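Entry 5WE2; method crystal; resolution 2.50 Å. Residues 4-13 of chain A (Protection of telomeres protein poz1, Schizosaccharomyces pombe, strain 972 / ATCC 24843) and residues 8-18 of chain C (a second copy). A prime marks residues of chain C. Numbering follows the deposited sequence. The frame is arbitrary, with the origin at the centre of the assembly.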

# COMPACT_ATOMS: atom_id res chain seq x y z
N LYS A 4 -8.75 8.14 7.25
CA LYS A 4 -7.91 9.31 6.99
C LYS A 4 -6.43 9.07 7.35
O LYS A 4 -5.55 9.26 6.50
CB LYS A 4 -8.44 10.52 7.76
CG LYS A 4 -7.72 11.82 7.43
CD LYS A 4 -7.80 12.12 5.94
CE LYS A 4 -7.39 13.55 5.65
NZ LYS A 4 -8.43 14.52 6.09
N ILE A 5 -6.17 8.63 8.58
CA ILE A 5 -4.84 8.24 9.05
C ILE A 5 -4.18 7.17 8.16
O ILE A 5 -3.01 7.30 7.78
CB ILE A 5 -4.90 7.71 10.51
CG1 ILE A 5 -5.16 8.85 11.49
CG2 ILE A 5 -3.60 7.01 10.90
CD1 ILE A 5 -3.92 9.59 11.90
N ARG A 6 -4.95 6.15 7.81
CA ARG A 6 -4.48 5.12 6.86
C ARG A 6 -4.06 5.71 5.51
O ARG A 6 -3.02 5.35 4.95
CB ARG A 6 -5.57 4.06 6.67
CG ARG A 6 -5.40 2.88 7.61
CD ARG A 6 -6.68 2.35 8.16
NE ARG A 6 -7.58 1.89 7.11
CZ ARG A 6 -8.90 1.89 7.24
NH1 ARG A 6 -9.43 2.32 8.38
NH2 ARG A 6 -9.68 1.48 6.24
N SER A 7 -4.88 6.62 5.00
CA SER A 7 -4.63 7.28 3.73
C SER A 7 -3.38 8.12 3.77
O SER A 7 -2.56 8.07 2.84
CB SER A 7 -5.83 8.13 3.33
OG SER A 7 -6.86 7.28 2.83
N GLN A 8 -3.20 8.88 4.85
CA GLN A 8 -1.98 9.68 4.99
C GLN A 8 -0.79 8.76 5.05
O GLN A 8 0.30 9.07 4.54
CB GLN A 8 -2.02 10.54 6.24
CG GLN A 8 -2.12 12.04 5.96
CD GLN A 8 -0.83 12.69 5.40
OE1 GLN A 8 0.28 12.11 5.39
NE2 GLN A 8 -0.98 13.91 4.91
N SER A 9 -0.98 7.61 5.68
CA SER A 9 0.14 6.70 5.75
C SER A 9 0.50 6.20 4.34
O SER A 9 1.69 6.08 3.99
CB SER A 9 -0.18 5.55 6.70
OG SER A 9 0.97 4.77 6.94
N VAL A 10 -0.52 5.96 3.51
CA VAL A 10 -0.31 5.48 2.13
C VAL A 10 0.40 6.56 1.26
O VAL A 10 1.26 6.25 0.42
CB VAL A 10 -1.66 5.07 1.48
CG1 VAL A 10 -1.52 4.81 -0.02
CG2 VAL A 10 -2.22 3.85 2.18
N LEU A 11 0.05 7.81 1.49
CA LEU A 11 0.76 8.93 0.89
C LEU A 11 2.24 8.92 1.29
O LEU A 11 3.12 9.01 0.40
CB LEU A 11 0.12 10.26 1.29
CG LEU A 11 -1.09 10.61 0.43
CD1 LEU A 11 -1.64 11.98 0.80
CD2 LEU A 11 -0.71 10.56 -1.04
N ASN A 12 2.51 8.80 2.60
CA ASN A 12 3.91 8.73 3.07
C ASN A 12 4.64 7.61 2.36
O ASN A 12 5.83 7.71 2.09
CB ASN A 12 4.03 8.50 4.59
CG ASN A 12 3.39 9.59 5.43
OD1 ASN A 12 3.13 10.70 4.96
ND2 ASN A 12 3.13 9.27 6.69
N THR A 13 3.96 6.50 2.09
CA THR A 13 4.64 5.41 1.40
C THR A 13 4.90 5.79 -0.05
O THR A 13 5.93 5.43 -0.62
CB THR A 13 3.84 4.09 1.48
OG1 THR A 13 3.98 3.55 2.79
CG2 THR A 13 4.37 3.07 0.50
N GLN C 8 10.72 0.42 5.13
CA GLN C 8 10.30 0.90 6.44
C GLN C 8 9.01 1.70 6.30
O GLN C 8 8.16 1.69 7.19
CB GLN C 8 11.38 1.74 7.11
CG GLN C 8 10.97 2.22 8.51
CD GLN C 8 10.84 1.06 9.51
OE1 GLN C 8 9.78 0.88 10.15
NE2 GLN C 8 11.91 0.28 9.66
N SER C 9 8.85 2.38 5.17
CA SER C 9 7.59 3.07 4.93
C SER C 9 6.39 2.08 4.77
O SER C 9 5.30 2.28 5.34
CB SER C 9 7.71 3.93 3.70
OG SER C 9 6.74 4.94 3.75
N VAL C 10 6.61 1.04 3.99
CA VAL C 10 5.61 0.04 3.74
C VAL C 10 5.24 -0.59 5.08
O VAL C 10 4.06 -0.68 5.44
CB VAL C 10 6.12 -0.98 2.72
CG1 VAL C 10 5.14 -2.11 2.57
CG2 VAL C 10 6.33 -0.30 1.39
N LEU C 11 6.25 -0.93 5.88
CA LEU C 11 5.96 -1.44 7.22
C LEU C 11 5.13 -0.45 8.06
O LEU C 11 4.19 -0.87 8.76
CB LEU C 11 7.27 -1.81 7.92
CG LEU C 11 7.24 -2.56 9.24
CD1 LEU C 11 6.59 -3.94 9.11
CD2 LEU C 11 8.65 -2.68 9.78
N ASN C 12 5.42 0.86 7.98
CA ASN C 12 4.59 1.83 8.74
C ASN C 12 3.12 1.89 8.30
O ASN C 12 2.18 2.06 9.11
CB ASN C 12 5.18 3.23 8.64
CG ASN C 12 6.56 3.34 9.27
OD1 ASN C 12 6.92 2.59 10.17
ND2 ASN C 12 7.34 4.30 8.79
N THR C 13 2.92 1.76 6.99
CA THR C 13 1.56 1.70 6.46
C THR C 13 0.82 0.46 6.97
O THR C 13 -0.30 0.56 7.52
CB THR C 13 1.58 1.74 4.94
OG1 THR C 13 2.15 3.00 4.52
CG2 THR C 13 0.15 1.57 4.38
N LEU C 14 1.44 -0.71 6.80
CA LEU C 14 0.91 -1.92 7.43
C LEU C 14 0.55 -1.71 8.90
O LEU C 14 -0.52 -2.13 9.34
CB LEU C 14 1.89 -3.09 7.31
CG LEU C 14 1.66 -3.91 6.05
CD1 LEU C 14 2.65 -5.05 5.93
CD2 LEU C 14 0.22 -4.44 5.98
N GLU C 15 1.41 -1.06 9.67
CA GLU C 15 1.08 -0.79 11.07
C GLU C 15 -0.23 -0.03 11.18
O GLU C 15 -1.08 -0.32 12.03
CB GLU C 15 2.19 -0.01 11.77
CG GLU C 15 1.79 0.49 13.14
CD GLU C 15 2.96 1.02 13.95
OE1 GLU C 15 2.71 1.64 15.01
OE2 GLU C 15 4.12 0.80 13.52
N THR C 16 -0.40 0.94 10.29
CA THR C 16 -1.66 1.68 10.27
C THR C 16 -2.89 0.79 9.93
O THR C 16 -4.00 1.05 10.38
CB THR C 16 -1.55 2.85 9.28
OG1 THR C 16 -0.39 3.62 9.63
CG2 THR C 16 -2.70 3.74 9.41
N PHE C 17 -2.70 -0.26 9.13
CA PHE C 17 -3.83 -1.11 8.78
C PHE C 17 -4.07 -2.24 9.79
O PHE C 17 -5.17 -2.78 9.88
CB PHE C 17 -3.65 -1.72 7.38
CG PHE C 17 -3.92 -0.78 6.25
CD1 PHE C 17 -3.05 0.28 5.96
CD2 PHE C 17 -5.03 -0.96 5.43
CE1 PHE C 17 -3.30 1.13 4.90
CE2 PHE C 17 -5.28 -0.10 4.36
CZ PHE C 17 -4.40 0.95 4.10
N PHE C 18 -3.03 -2.60 10.54
CA PHE C 18 -3.03 -3.84 11.32
C PHE C 18 -3.35 -3.65 12.78
O PHE C 18 -4.00 -4.50 13.38
CB PHE C 18 -1.67 -4.53 11.22
CG PHE C 18 -1.52 -5.38 10.02
CD1 PHE C 18 -2.51 -5.41 9.05
CD2 PHE C 18 -0.41 -6.18 9.87
CE1 PHE C 18 -2.37 -6.21 7.93
CE2 PHE C 18 -0.26 -6.98 8.75
CZ PHE C 18 -1.25 -7.01 7.78

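How do the two backbones lie against each other? Both stretches are helical, and they run antiparallel, with 172° between their N-to-C directions and a closest axial approach of 8.7 Å. Small side chains sit where the backbones come closest: the CA atoms of Ser9 and Thr13′ are 5.2 Å apart, as are the CA atoms of Thr13 and Ser9′. The CA atoms of Arg6 and Thr16′ follow at 5.6 Å.

What fills the centre of so close a pairing? Hydroxyl groups do. Thr13 OG1 and Thr13′ OG1, from the two copies of the same residue, form a short hydrogen bond of 2.6 Å. It is flanked by two equivalent bonds, Ser9 OG to Thr13′ OG1 and Thr13 OG1 to Ser9′ OG, each 3.2 Å long. The four residues thus make a chain of linked hydroxyls, Ser9 to Thr13′ to Thr13 to Ser9′, buried between the helices. In each of these three bonds either oxygen could be the donor.

Does the chain of hydroxyls go further? At one end it does, weakly: Ser9 OG also lies 3.2 Å from Thr16′ OG1, in a weak hydrogen bond. The methyl of Thr16′ has apolar company, its CG2 lying 3.4 Å from Arg6 CG and 3.7 Å from Ile5 CG2.

What does Phe17′ contribute? Its CB points sideways, but the ring comes nearer to the other helix. Arg6 CG sits over one face, 3.9 Å from the centroid of the Phe17′ ring, in a CH-pi contact. The charged end contributes little, since Arg6 CZ is 5.5 Å from that centroid, at most a weak attraction. Val10 CG2 meets the ring edge, 4.0 Å from Phe17′ CE1, and also lies 4.0 Å from Thr13′ CG2, joining this apolar patch to the hydroxyl centre.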